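Local atomic coordinates of aminotransferase, class III (Deinococcus radiodurans, PDB entry 3I4J), a protein that probably binds pyridoxal phosphate and uses it to transfer amino groups, as class-III aminotransferases do. Residues C[206-211]-C[247-252]. The protein carries 1 engineered substitution. Residues are numbered along the deposited sequence; the frame is centred on the assembly and turned at random.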
ATOM      1  N   ALA C 206      -7.425  18.891 -14.321  1.00 24.43           N
ATOM      2  CA  ALA C 206      -7.471  18.541 -15.734  1.00 21.65           C
ATOM      3  C   ALA C 206      -6.696  19.415 -16.710  1.00 22.95           C
ATOM      4  O   ALA C 206      -7.036  19.467 -17.894  1.00 21.94           O
ATOM      5  CB  ALA C 206      -8.927  18.443 -16.182  1.00 21.77           C
ATOM      6  N   LEU C 207      -5.664  20.095 -16.230  1.00 22.25           N
ATOM      7  CA  LEU C 207      -4.854  20.926 -17.120  1.00 24.06           C
ATOM      8  C   LEU C 207      -4.163  20.002 -18.118  1.00 23.48           C
ATOM      9  O   LEU C 207      -3.518  19.029 -17.728  1.00 22.96           O
ATOM     10  CB  LEU C 207      -3.801  21.700 -16.328  1.00 24.54           C
ATOM     11  CG  LEU C 207      -2.866  22.543 -17.203  1.00 27.88           C
ATOM     12  CD1 LEU C 207      -3.684  23.624 -17.899  1.00 28.45           C
ATOM     13  CD2 LEU C 207      -1.769  23.168 -16.351  1.00 29.30           C
ATOM     14  N   ALA C 208      -4.300  20.308 -19.404  1.00 23.21           N
ATOM     15  CA  ALA C 208      -3.689  19.495 -20.444  1.00 22.04           C
ATOM     16  C   ALA C 208      -2.937  20.368 -21.438  1.00 21.71           C
ATOM     17  O   ALA C 208      -3.428  21.419 -21.848  1.00 21.83           O
ATOM     18  CB  ALA C 208      -4.751  18.683 -21.174  1.00 23.54           C
ATOM     19  N   PRO C 209      -1.724  19.949 -21.821  1.00 20.93           N
ATOM     20  CA  PRO C 209      -0.899  20.693 -22.776  1.00 20.58           C
ATOM     21  C   PRO C 209      -1.561  20.676 -24.153  1.00 22.12           C
ATOM     22  O   PRO C 209      -2.463  19.874 -24.411  1.00 20.35           O
ATOM     23  CB  PRO C 209       0.421  19.922 -22.766  1.00 21.98           C
ATOM     24  CG  PRO C 209       0.453  19.328 -21.377  1.00 24.20           C
ATOM     25  CD  PRO C 209      -0.958  18.840 -21.228  1.00 20.11           C
ATOM     26  N   ALA C 210      -1.111  21.565 -25.030  1.00 21.25           N
ATOM     27  CA  ALA C 210      -1.657  21.653 -26.377  1.00 22.12           C
ATOM     28  C   ALA C 210      -1.091  20.543 -27.252  1.00 21.68           C
ATOM     29  O   ALA C 210      -0.096  19.897 -26.899  1.00 20.43           O
ATOM     30  CB  ALA C 210      -1.318  23.010 -26.983  1.00 22.21           C
ATOM     31  N   PRO C 211      -1.726  20.293 -28.406  1.00 21.45           N
ATOM     32  CA  PRO C 211      -1.223  19.248 -29.295  1.00 22.22           C
ATOM     33  C   PRO C 211       0.239  19.543 -29.619  1.00 22.03           C
ATOM     34  O   PRO C 211       0.650  20.710 -29.645  1.00 22.13           O
ATOM     35  CB  PRO C 211      -2.133  19.373 -30.515  1.00 22.61           C
ATOM     36  CG  PRO C 211      -3.439  19.796 -29.902  1.00 23.52           C
ATOM     37  CD  PRO C 211      -2.993  20.854 -28.912  1.00 22.30           C
ATOM     38  N   SER C 247      -0.871   8.665 -24.957  1.00 22.43           N
ATOM     39  CA  SER C 247      -1.075   8.224 -26.339  1.00 24.84           C
ATOM     40  C   SER C 247      -1.939   9.159 -27.173  1.00 23.91           C
ATOM     41  O   SER C 247      -1.917   9.091 -28.404  1.00 24.97           O
ATOM     42  CB  SER C 247      -1.696   6.824 -26.358  1.00 27.36           C
ATOM     43  OG  SER C 247      -0.830   5.886 -25.745  1.00 36.61           O
ATOM     44  N   ARG C 248      -2.711  10.019 -26.520  1.00 23.61           N
ATOM     45  CA  ARG C 248      -3.560  10.950 -27.256  1.00 24.69           C
ATOM     46  C   ARG C 248      -2.689  11.888 -28.084  1.00 24.77           C
ATOM     47  O   ARG C 248      -3.148  12.488 -29.058  1.00 25.57           O
ATOM     48  CB  ARG C 248      -4.442  11.752 -26.297  1.00 25.10           C
ATOM     49  CG  ARG C 248      -5.508  10.912 -25.600  1.00 27.24           C
ATOM     50  CD  ARG C 248      -6.362  11.768 -24.678  1.00 28.91           C
ATOM     51  NE  ARG C 248      -7.113  12.777 -25.421  1.00 31.01           N
ATOM     52  CZ  ARG C 248      -8.351  12.613 -25.881  1.00 31.95           C
ATOM     53  NH1 ARG C 248      -9.002  11.477 -25.670  1.00 30.51           N
ATOM     54  NH2 ARG C 248      -8.937  13.592 -26.564  1.00 32.17           N
ATOM     55  N   TRP C 249      -1.427  12.006 -27.688  1.00 22.34           N
ATOM     56  CA  TRP C 249      -0.477  12.848 -28.398  1.00 22.48           C
ATOM     57  C   TRP C 249       0.306  12.011 -29.411  1.00 21.65           C
ATOM     58  O   TRP C 249       1.426  11.581 -29.145  1.00 21.74           O
ATOM     59  CB  TRP C 249       0.484  13.509 -27.402  1.00 22.15           C
ATOM     60  CG  TRP C 249      -0.068  14.752 -26.727  1.00 20.46           C
ATOM     61  CD1 TRP C 249       0.164  16.051 -27.086  1.00 20.29           C
ATOM     62  CD2 TRP C 249      -0.923  14.804 -25.574  1.00 19.81           C
ATOM     63  NE1 TRP C 249      -0.486  16.906 -26.230  1.00 19.20           N
ATOM     64  CE2 TRP C 249      -1.162  16.170 -25.292  1.00 19.35           C
ATOM     65  CE3 TRP C 249      -1.508  13.830 -24.751  1.00 20.76           C
ATOM     66  CZ2 TRP C 249      -1.964  16.588 -24.220  1.00 19.20           C
ATOM     67  CZ3 TRP C 249      -2.308  14.246 -23.683  1.00 19.72           C
ATOM     68  CH2 TRP C 249      -2.527  15.616 -23.429  1.00 19.63           C
ATOM     69  N   SER C 250      -0.303  11.771 -30.569  1.00 23.64           N
ATOM     70  CA  SER C 250       0.331  11.009 -31.647  1.00 25.24           C
ATOM     71  C   SER C 250       0.868   9.636 -31.245  1.00 24.35           C
ATOM     72  O   SER C 250       1.860   9.165 -31.801  1.00 25.13           O
ATOM     73  CB  SER C 250       1.469  11.831 -32.261  1.00 25.22           C
ATOM     74  OG  SER C 250       1.000  13.087 -32.717  1.00 27.52           O
ATOM     75  N   GLY C 251       0.216   8.997 -30.284  1.00 25.16           N
ATOM     76  CA  GLY C 251       0.649   7.680 -29.850  1.00 24.20           C
ATOM     77  C   GLY C 251       1.985   7.626 -29.135  1.00 24.49           C
ATOM     78  O   GLY C 251       2.596   6.563 -29.045  1.00 23.70           O
ATOM     79  N   VAL C 252       2.442   8.761 -28.616  1.00 23.93           N
ATOM     80  CA  VAL C 252       3.718   8.808 -27.903  1.00 23.23           C
ATOM     81  C   VAL C 252       3.722   7.819 -26.742  1.00 22.81           C
ATOM     82  O   VAL C 252       2.708   7.629 -26.071  1.00 21.84           O
ATOM     83  CB  VAL C 252       4.008  10.232 -27.354  1.00 24.72           C
ATOM     84  CG1 VAL C 252       5.149  10.189 -26.339  1.00 23.79           C
ATOM     85  CG2 VAL C 252       4.387  11.166 -28.507  1.00 25.63           C
TER
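The indole of Trp-249 meets segment 206-211 with its edge. In the plane of the ring lie two backbone oxygens, those of Pro-209 and Ala-210, and the methyl of Ala-208 sits near that plane. Trp-249 NE1 donates a fairly straight hydrogen bond (163° at the hydrogen) to Ala-210 O at 3.1 Å. The acceptor lies almost exactly in the indole plane, but NE1 stands well above the carbonyl plane of Ala-210, away from the lone-pair directions of the oxygen. The other oxygen, Pro-209 O, is 3.3 Å from Trp-249 CZ2. The side chains of Pro-209 and Trp-249 cross at about a right angle, and Pro-209 CD lies 3.9 Å from Trp-249 CZ2. Ala-208 CB touches more loosely, 4.4 Å from Trp-249 CH2. Trp-249 carries its CG anti to its carbonyl carbon (chi1 -82°), and this sends the ring across to the other loop. Its backbone starts a type I' turn, closed by a bond from Val-252 N to Trp-249 O. The indole thus bridges the loop between strand 191-196 and helix 213-224 and the loop between strands 227-231 and 256-259. These three strands are neighbours in the seven-stranded mixed sheet of the large domain, as in fold-type I PLP enzymes. Tyr-214 of helix 213-224 packs edge-to-face with Trp-249, and Glu-215 hydrogen-bonds Ser-250 OG. Ala-208 and Arg-248 both touch Thr-349 of strand 343-349.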